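PDB 3UOE: dehydrogenase, which probably works as an oxidoreductase of the malate/L-lactate dehydrogenase (LDH2/MDH2) family, though its own substrate is not established. Local coordinates for residues R135-M140 / K284-I289; S163-H168 / N267-V272; I177-V182 / A198-S203. All blocks are in the same frame, centred on the assembly; numbering follows the deposited sequence.

Interaction 1 (R135-M140 / K284-I289); sequences RNANHM and KGDLLI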
loop_
_atom_site.group_PDB
_atom_site.type_symbol
_atom_site.label_atom_id
_atom_site.label_comp_id
_atom_site.label_asym_id
_atom_site.label_seq_id
_atom_site.Cartn_x
_atom_site.Cartn_y
_atom_site.Cartn_z
ATOM N N ARG A 135 -8.765 1.792 17.597
ATOM C CA ARG A 135 -9.588 2.992 17.576
ATOM C C ARG A 135 -9.351 3.729 18.886
ATOM O O ARG A 135 -8.725 3.189 19.795
ATOM C CB ARG A 135 -11.075 2.638 17.425
ATOM C CG ARG A 135 -11.677 1.943 18.643
ATOM C CD ARG A 135 -13.007 1.276 18.312
ATOM N NE ARG A 135 -13.646 0.695 19.489
ATOM C CZ ARG A 135 -13.427 -0.540 19.942
ATOM N NH1 ARG A 135 -12.572 -1.350 19.320
ATOM N NH2 ARG A 135 -14.058 -0.968 21.031
ATOM N N ASN A 136 -9.835 4.964 18.974
ATOM C CA ASN A 136 -9.803 5.717 20.224
ATOM C C ASN A 136 -8.400 5.782 20.830
ATOM O O ASN A 136 -8.227 5.640 22.047
ATOM C CB ASN A 136 -10.808 5.116 21.218
ATOM C CG ASN A 136 -11.172 6.071 22.350
ATOM O OD1 ASN A 136 -11.127 7.289 22.198
ATOM N ND2 ASN A 136 -11.551 5.508 23.494
ATOM N N ALA A 137 -7.405 5.987 19.969
ATOM C CA ALA A 137 -6.029 6.256 20.390
ATOM C C ALA A 137 -5.537 7.573 19.792
ATOM O O ALA A 137 -6.013 7.998 18.751
ATOM C CB ALA A 137 -5.105 5.115 19.980
ATOM N N ASN A 138 -4.571 8.209 20.447
ATOM C CA ASN A 138 -4.002 9.440 19.938
ATOM C C ASN A 138 -2.972 9.206 18.847
ATOM O O ASN A 138 -2.685 8.079 18.461
ATOM C CB ASN A 138 -3.378 10.284 21.058
ATOM C CG ASN A 138 -4.418 11.003 21.893
ATOM O OD1 ASN A 138 -4.718 12.181 21.657
ATOM N ND2 ASN A 138 -4.982 10.298 22.871
ATOM N N HIS A 139 -2.417 10.309 18.372
ATOM C CA HIS A 139 -1.598 10.336 17.173
ATOM C C HIS A 139 -0.397 9.416 17.317
ATOM O O HIS A 139 0.251 9.386 18.365
ATOM C CB HIS A 139 -1.159 11.779 16.898
ATOM C CG HIS A 139 -0.545 11.980 15.551
ATOM N ND1 HIS A 139 0.817 12.054 15.358
ATOM C CD2 HIS A 139 -1.106 12.138 14.329
ATOM C CE1 HIS A 139 1.067 12.242 14.076
ATOM N NE2 HIS A 139 -0.080 12.287 13.429
HETATM N N MSE A 140 -0.112 8.674 16.251
HETATM C CA MSE A 140 0.900 7.621 16.258
HETATM C C MSE A 140 2.307 8.136 15.993
HETATM O O MSE A 140 3.293 7.425 16.204
HETATM C CB MSE A 140 0.560 6.587 15.184
HETATM C CG MSE A 140 -0.651 5.769 15.526
HETATM SE SE MSE A 140 -0.257 4.706 17.110
HETATM C CE MSE A 140 -2.103 4.512 17.783
ATOM N N LYS A 284 -9.609 8.864 14.879
ATOM C CA LYS A 284 -9.013 8.233 13.712
ATOM C C LYS A 284 -8.717 6.762 14.054
ATOM O O LYS A 284 -8.941 6.326 15.194
ATOM C CB LYS A 284 -7.743 8.991 13.287
ATOM C CG LYS A 284 -6.436 8.446 13.841
ATOM C CD LYS A 284 -6.340 8.549 15.333
ATOM C CE LYS A 284 -5.385 7.486 15.902
ATOM N NZ LYS A 284 -4.019 7.999 16.064
ATOM N N GLY A 285 -8.244 5.992 13.080
ATOM C CA GLY A 285 -7.940 4.590 13.313
ATOM C C GLY A 285 -6.532 4.225 12.878
ATOM O O GLY A 285 -5.874 4.990 12.175
ATOM N N ASP A 286 -6.073 3.051 13.307
ATOM C CA ASP A 286 -4.758 2.529 12.943
ATOM C C ASP A 286 -4.868 1.028 12.762
ATOM O O ASP A 286 -5.657 0.374 13.437
ATOM C CB ASP A 286 -3.710 2.819 14.019
ATOM C CG ASP A 286 -4.023 4.070 14.819
ATOM O OD1 ASP A 286 -4.859 3.982 15.742
ATOM O OD2 ASP A 286 -3.443 5.136 14.520
ATOM N N LEU A 287 -4.072 0.508 11.837
ATOM C CA LEU A 287 -3.998 -0.903 11.560
ATOM C C LEU A 287 -2.544 -1.335 11.630
ATOM O O LEU A 287 -1.650 -0.644 11.125
ATOM C CB LEU A 287 -4.540 -1.221 10.170
ATOM C CG LEU A 287 -6.016 -0.970 9.891
ATOM C CD1 LEU A 287 -6.355 -1.272 8.423
ATOM C CD2 LEU A 287 -6.896 -1.776 10.853
ATOM N N LEU A 288 -2.327 -2.479 12.268
ATOM C CA LEU A 288 -1.035 -3.133 12.294
ATOM C C LEU A 288 -1.212 -4.571 11.806
ATOM O O LEU A 288 -2.006 -5.327 12.351
ATOM C CB LEU A 288 -0.457 -3.127 13.712
ATOM C CG LEU A 288 0.815 -3.965 13.882
ATOM C CD1 LEU A 288 1.987 -3.341 13.125
ATOM C CD2 LEU A 288 1.160 -4.153 15.351
ATOM N N ILE A 289 -0.497 -4.931 10.751
ATOM C CA ILE A 289 -0.512 -6.300 10.270
ATOM C C ILE A 289 0.876 -6.881 10.415
ATOM O O ILE A 289 1.839 -6.339 9.874
ATOM C CB ILE A 289 -0.910 -6.381 8.799
ATOM C CG1 ILE A 289 -2.370 -5.987 8.628
ATOM C CG2 ILE A 289 -0.666 -7.788 8.257
ATOM C CD1 ILE A 289 -2.667 -5.390 7.277
HETATM O O HOH W 1 -11.049 5.979 16.814
HETATM O O HOH W 2 -1.746 8.643 13.808
#

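Interaction 2 (S163-H168 / N267-V272); sequences SEALVH and NLAPDV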
loop_
_atom_site.group_PDB
_atom_site.type_symbol
_atom_site.label_atom_id
_atom_site.label_comp_id
_atom_site.label_asym_id
_atom_site.label_seq_id
_atom_site.Cartn_x
_atom_site.Cartn_y
_atom_site.Cartn_z
ATOM N N SER A 163 -6.371 10.184 9.595
ATOM C CA SER A 163 -6.263 11.524 10.176
ATOM C C SER A 163 -7.477 12.391 9.875
ATOM O O SER A 163 -8.433 11.930 9.270
ATOM C CB SER A 163 -5.029 12.223 9.608
ATOM O OG SER A 163 -5.303 12.678 8.299
ATOM N N GLU A 164 -7.420 13.649 10.312
ATOM C CA GLU A 164 -8.364 14.670 9.887
ATOM C C GLU A 164 -8.341 14.751 8.365
ATOM O O GLU A 164 -7.296 14.544 7.739
ATOM C CB GLU A 164 -7.979 16.048 10.442
ATOM C CG GLU A 164 -8.332 16.312 11.904
ATOM C CD GLU A 164 -7.256 15.837 12.869
ATOM O OE1 GLU A 164 -6.429 14.977 12.482
ATOM O OE2 GLU A 164 -7.239 16.334 14.024
ATOM N N ALA A 165 -9.491 15.055 7.778
ATOM C CA ALA A 165 -9.583 15.284 6.346
ATOM C C ALA A 165 -8.682 16.454 5.957
ATOM O O ALA A 165 -8.965 17.603 6.290
ATOM C CB ALA A 165 -11.036 15.570 5.957
ATOM N N LEU A 166 -7.589 16.164 5.261
ATOM C CA LEU A 166 -6.638 17.205 4.893
ATOM C C LEU A 166 -6.283 17.175 3.417
ATOM O O LEU A 166 -5.646 18.100 2.908
ATOM C CB LEU A 166 -5.361 17.066 5.720
ATOM C CG LEU A 166 -5.561 17.259 7.222
ATOM C CD1 LEU A 166 -4.341 16.768 7.994
ATOM C CD2 LEU A 166 -5.896 18.720 7.537
ATOM N N VAL A 167 -6.716 16.124 2.734
ATOM C CA VAL A 167 -6.245 15.824 1.388
ATOM C C VAL A 167 -7.423 15.753 0.438
ATOM O O VAL A 167 -8.423 15.102 0.735
ATOM C CB VAL A 167 -5.527 14.451 1.369
ATOM C CG1 VAL A 167 -5.142 14.041 -0.058
ATOM C CG2 VAL A 167 -4.306 14.466 2.300
ATOM N N HIS A 168 -7.323 16.405 -0.711
ATOM C CA HIS A 168 -8.420 16.319 -1.670
ATOM C C HIS A 168 -8.240 15.136 -2.598
ATOM O O HIS A 168 -7.123 14.698 -2.832
ATOM C CB HIS A 168 -8.583 17.617 -2.469
ATOM C CG HIS A 168 -7.386 17.997 -3.275
ATOM N ND1 HIS A 168 -7.001 17.317 -4.412
ATOM C CD2 HIS A 168 -6.513 19.026 -3.139
ATOM C CE1 HIS A 168 -5.930 17.892 -4.928
ATOM N NE2 HIS A 168 -5.613 18.933 -4.174
ATOM N N ASN A 267 -13.665 6.751 12.703
ATOM C CA ASN A 267 -14.423 7.601 11.794
ATOM C C ASN A 267 -13.704 7.909 10.484
ATOM O O ASN A 267 -12.468 7.976 10.433
ATOM C CB ASN A 267 -14.836 8.887 12.507
ATOM C CG ASN A 267 -15.891 8.637 13.564
ATOM O OD1 ASN A 267 -15.599 8.594 14.750
ATOM N ND2 ASN A 267 -17.117 8.423 13.130
ATOM N N LEU A 268 -14.487 8.081 9.424
ATOM C CA LEU A 268 -13.958 8.559 8.153
ATOM C C LEU A 268 -13.428 9.994 8.288
ATOM O O LEU A 268 -13.966 10.792 9.071
ATOM C CB LEU A 268 -15.030 8.491 7.068
ATOM C CG LEU A 268 -15.413 7.130 6.461
ATOM C CD1 LEU A 268 -14.191 6.304 6.060
ATOM C CD2 LEU A 268 -16.327 6.356 7.398
ATOM N N ALA A 269 -12.391 10.311 7.514
ATOM C CA ALA A 269 -11.679 11.593 7.615
ATOM C C ALA A 269 -12.532 12.821 7.908
ATOM O O ALA A 269 -12.216 13.567 8.833
ATOM C CB ALA A 269 -10.792 11.840 6.375
ATOM N N PRO A 270 -13.600 13.052 7.118
ATOM C CA PRO A 270 -14.375 14.284 7.335
ATOM C C PRO A 270 -14.904 14.419 8.776
ATOM O O PRO A 270 -15.160 15.533 9.227
ATOM C CB PRO A 270 -15.548 14.147 6.344
ATOM C CG PRO A 270 -15.044 13.221 5.275
ATOM C CD PRO A 270 -14.161 12.238 6.021
ATOM N N ASP A 271 -15.059 13.304 9.485
ATOM C CA ASP A 271 -15.555 13.335 10.859
ATOM C C ASP A 271 -14.431 13.246 11.872
ATOM O O ASP A 271 -14.684 13.196 13.082
ATOM C CB ASP A 271 -16.527 12.178 11.106
ATOM C CG ASP A 271 -17.701 12.198 10.155
ATOM O OD1 ASP A 271 -18.027 11.138 9.575
ATOM O OD2 ASP A 271 -18.276 13.288 9.971
ATOM N N VAL A 272 -13.194 13.213 11.393
ATOM C CA VAL A 272 -12.069 12.970 12.288
ATOM C C VAL A 272 -11.536 14.248 12.933
ATOM O O VAL A 272 -11.327 15.255 12.254
ATOM C CB VAL A 272 -10.925 12.216 11.562
ATOM C CG1 VAL A 272 -9.660 12.173 12.428
ATOM C CG2 VAL A 272 -11.380 10.807 11.181
HETATM O O HOH W 3 -11.392 16.321 9.552
#

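Interaction 3 (I177-V182 / A198-S203); sequences IGTNPV and ATSIVS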
loop_
_atom_site.group_PDB
_atom_site.type_symbol
_atom_site.label_atom_id
_atom_site.label_comp_id
_atom_site.label_asym_id
_atom_site.label_seq_id
_atom_site.Cartn_x
_atom_site.Cartn_y
_atom_site.Cartn_z
ATOM N N ILE A 177 -10.019 13.402 2.625
ATOM C CA ILE A 177 -9.238 12.200 2.882
ATOM C C ILE A 177 -8.096 12.572 3.830
ATOM O O ILE A 177 -7.611 13.711 3.810
ATOM C CB ILE A 177 -8.679 11.636 1.543
ATOM C CG1 ILE A 177 -9.830 11.345 0.567
ATOM C CG2 ILE A 177 -7.810 10.393 1.764
ATOM C CD1 ILE A 177 -9.393 11.206 -0.893
ATOM N N GLY A 178 -7.668 11.627 4.661
ATOM C CA GLY A 178 -6.578 11.886 5.588
ATOM C C GLY A 178 -5.226 11.811 4.898
ATOM O O GLY A 178 -5.146 11.416 3.727
ATOM N N THR A 179 -4.164 12.184 5.611
ATOM C CA THR A 179 -2.818 12.072 5.056
ATOM C C THR A 179 -2.400 10.609 4.897
ATOM O O THR A 179 -1.506 10.292 4.115
ATOM C CB THR A 179 -1.781 12.847 5.893
ATOM O OG1 THR A 179 -1.869 12.440 7.261
ATOM C CG2 THR A 179 -2.029 14.346 5.796
ATOM N N ASN A 180 -3.050 9.732 5.662
ATOM C CA ASN A 180 -3.023 8.271 5.461
ATOM C C ASN A 180 -1.705 7.644 5.041
ATOM O O ASN A 180 -1.576 7.137 3.922
ATOM C CB ASN A 180 -4.118 7.840 4.483
ATOM C CG ASN A 180 -5.493 8.250 4.950
ATOM O OD1 ASN A 180 -5.640 8.839 6.028
ATOM N ND2 ASN A 180 -6.513 7.945 4.149
ATOM N N PRO A 181 -0.731 7.648 5.954
ATOM C CA PRO A 181 0.547 6.987 5.705
ATOM C C PRO A 181 0.398 5.469 5.795
ATOM O O PRO A 181 -0.461 4.946 6.528
ATOM C CB PRO A 181 1.433 7.463 6.865
ATOM C CG PRO A 181 0.547 8.223 7.806
ATOM C CD PRO A 181 -0.870 8.117 7.339
ATOM N N VAL A 182 1.241 4.771 5.042
ATOM C CA VAL A 182 1.450 3.355 5.253
ATOM C C VAL A 182 2.945 3.101 5.407
ATOM O O VAL A 182 3.755 3.670 4.683
ATOM C CB VAL A 182 0.901 2.521 4.097
ATOM C CG1 VAL A 182 1.501 2.986 2.776
ATOM C CG2 VAL A 182 1.194 1.048 4.339
ATOM N N ALA A 198 3.534 8.964 3.306
ATOM C CA ALA A 198 2.214 9.556 3.272
ATOM C C ALA A 198 1.701 9.417 1.853
ATOM O O ALA A 198 2.468 9.528 0.889
ATOM C CB ALA A 198 2.272 11.027 3.673
ATOM N N THR A 199 0.405 9.166 1.723
ATOM C CA THR A 199 -0.211 9.110 0.410
ATOM C C THR A 199 -0.571 10.514 -0.065
ATOM O O THR A 199 -1.041 10.696 -1.192
ATOM C CB THR A 199 -1.446 8.185 0.414
ATOM O OG1 THR A 199 -2.288 8.522 1.518
ATOM C CG2 THR A 199 -1.007 6.740 0.566
ATOM N N SER A 200 -0.364 11.506 0.800
ATOM C CA SER A 200 -0.450 12.898 0.374
ATOM C C SER A 200 0.914 13.329 -0.168
ATOM O O SER A 200 1.934 12.713 0.135
ATOM C CB SER A 200 -0.894 13.808 1.518
ATOM O OG SER A 200 -0.019 13.698 2.628
ATOM N N ILE A 201 0.931 14.379 -0.977
ATOM C CA ILE A 201 2.170 14.808 -1.604
ATOM C C ILE A 201 3.101 15.439 -0.569
ATOM O O ILE A 201 4.325 15.458 -0.739
ATOM C CB ILE A 201 1.903 15.815 -2.729
ATOM C CG1 ILE A 201 3.171 16.037 -3.555
ATOM C CG2 ILE A 201 1.381 17.125 -2.155
ATOM C CD1 ILE A 201 2.947 16.919 -4.755
ATOM N N VAL A 202 2.503 15.959 0.497
ATOM C CA VAL A 202 3.252 16.521 1.606
ATOM C C VAL A 202 2.437 16.354 2.883
ATOM O O VAL A 202 1.221 16.138 2.828
ATOM C CB VAL A 202 3.581 18.014 1.368
ATOM C CG1 VAL A 202 2.339 18.878 1.521
ATOM C CG2 VAL A 202 4.653 18.470 2.315
ATOM N N SER A 203 3.113 16.438 4.025
ATOM C CA SER A 203 2.451 16.409 5.326
ATOM C C SER A 203 1.839 17.771 5.682
ATOM O O SER A 203 2.342 18.811 5.277
ATOM C CB SER A 203 3.455 16.010 6.406
ATOM O OG SER A 203 2.829 15.942 7.681
HETATM O O HOH W 4 -3.817 10.687 1.515
#

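Interaction 1 (R135-M140 / K284-I289)
Lys284 and Asn138 meet where two antiparallel neighbours in the mixed central sheet, strands 129-137 and 285-291, part company: the first strand turns a corner at Asn136 and runs into a loop, and that loop is fastened to the backbone leading into the second strand. The fastening illustrates how one buried amino group can pin a loop to the strand beside it. The side chain of Lys284 bends at chi2 (-64°) and again near its end, which brings CE within 3.0 Å of Ala137 O and lets NZ donate to Asn138 O at 2.7 Å. That donor stands above the carbonyl plane, at a C=O...N angle of 101°. NZ also makes a salt bridge with Asp286 OD2, a weak hydrogen bond at 3.3 Å, and has a weak link to a water that accepts from Met140 N. Asp286 OD2 is shared with the hydroxyl of Ser161, while the amide of Asn138 is held separately by Arg78 and Gly107. Selenomethionine Met140 approaches the carboxylate from the opposite direction; its CG packs tightly on Asp286 OD2 at 3.0 Å, and its bent chain brings CE to 3.5 Å from Asp286 OD1. With an alanine at Lys284, Asn138 O would lose this donor and the buried Asp286 carboxylate would probably be left without its charge partner. At the corner a water bridges the two backbones, accepting from Asn136 N and donating to Lys284 O, with 2.7 Å between the water oxygen and each of the two atoms.

Interaction 2 (S163-H168 / N267-V272)
Glu164 lies alongside the carbonyl of Val272, and its side chain can be followed outward atom by atom. CB is 3.9 Å from Val272 O; CG, set beside the backbone N by chi1 of -78°, comes closer, to 3.2 Å from Val272 O. The chain then bends at chi2 and CD draws away. At the tip the two oxygens fare differently: OE2 accepts from the backbone N atoms of Thr275 and Leu276, whereas OE1, 4.3 Å from Val272 CG1, is buried with no polar partner in the model. The isopropyl group of Val272 itself packs on the peptide of Ser163, with CG1 3.4 Å from Ser163 C. The segment 267-272 holds a short 3-10 turn at 269-271, following helix 246-264, and this turn offers Ala269 O to the loop that leaves strand 156-161. Ala165 N reaches Ala269 O directly by only a weak, bent hydrogen bond (3.3 Å, 133°). A water reinforces it, accepting from Ala165 N and donating to both Ala269 O and Val272 O. Alongside, the methyl groups Ala165 CB and Ala269 CB touch at 3.8 Å. Farther along, Leu166 and Val167 form a classic beta bulge opposite Ile177. Ser163 OG donates to Glu164 O at 2.8 Å and also bonds with Thr179 N, and Tyr306 of the second subunit packs on Leu268 and Pro270.

Interaction 3 (I177-V182 / A198-S203)
Thr179 and Asn180 present consecutive carbonyls to Thr199, a worked case of a small polar side chain sewing two loops together at the open end of a beta hairpin. Along the chain the link begins at Gly178, whose O accepts from a water that also donates to Thr199 OG1, both at 2.7 Å. Next comes Thr179: its O receives Thr199 N at 3.3 Å, almost in line with the C=O bond (169°) although the N-H itself is bent, and its CB and CG2 lie against Ser200 OG. That hydroxyl is turned to Val202 O, to which it donates at 2.7 Å. Asn180 adopts a left-handed backbone conformation, and its O takes the hydroxyl of Thr199 at 2.9 Å, from a donor 41° out of the carbonyl plane. Thr199 keeps OG1 between its own N and carbonyl carbon, chi1 49°, where it donates to Asn180 O and accepts from the water, while Thr199 CG2 rests 3.4 Å from Asn180 O. The amide of Asn180 leads away, its ND2 donating to Gly253 O and Glu257 OE1 of helix 246-264. Pro181 brings the backbones together, with its CA 3.9 Å from Ala198 CA. Val182 then opens strand 182-186, which pairs antiparallel with strand 193-197 through Leu197. At the end of its segment Ser203 takes the N-cap position of helix 204-213, its OG making a weak bond to Gly205 N; strand 240-241 covers Ser200 through Ile241, helix 246-264 backs Asn180 and Thr199 through Ile256, and Lys248 of the second subunit bonds to Ala198 O.

From the N terminus, the chain passes 135-140, 163-168 and 177-182 before meeting any of their partners, and then closes the loops in reverse order: interaction 3 at 198-203, interaction 2 at 267-272 and interaction 1 at 284-289. The three are thus concentric, and none cross. The innermost closes the hairpin 182-186/193-197, the middle one joins the loop after strand 156-161 to that after helix 246-264, and the outermost ties the loop at the end of strand 129-137 to the residues leading into strand 285-291. Neighbouring contacts touch: Lys284 CB packs on Val272 CG1 at 3.8 Å, and Ser163 OG packs on Gly178 CA. Interactions 1 and 3 stay about 6 Å apart at their nearest atoms.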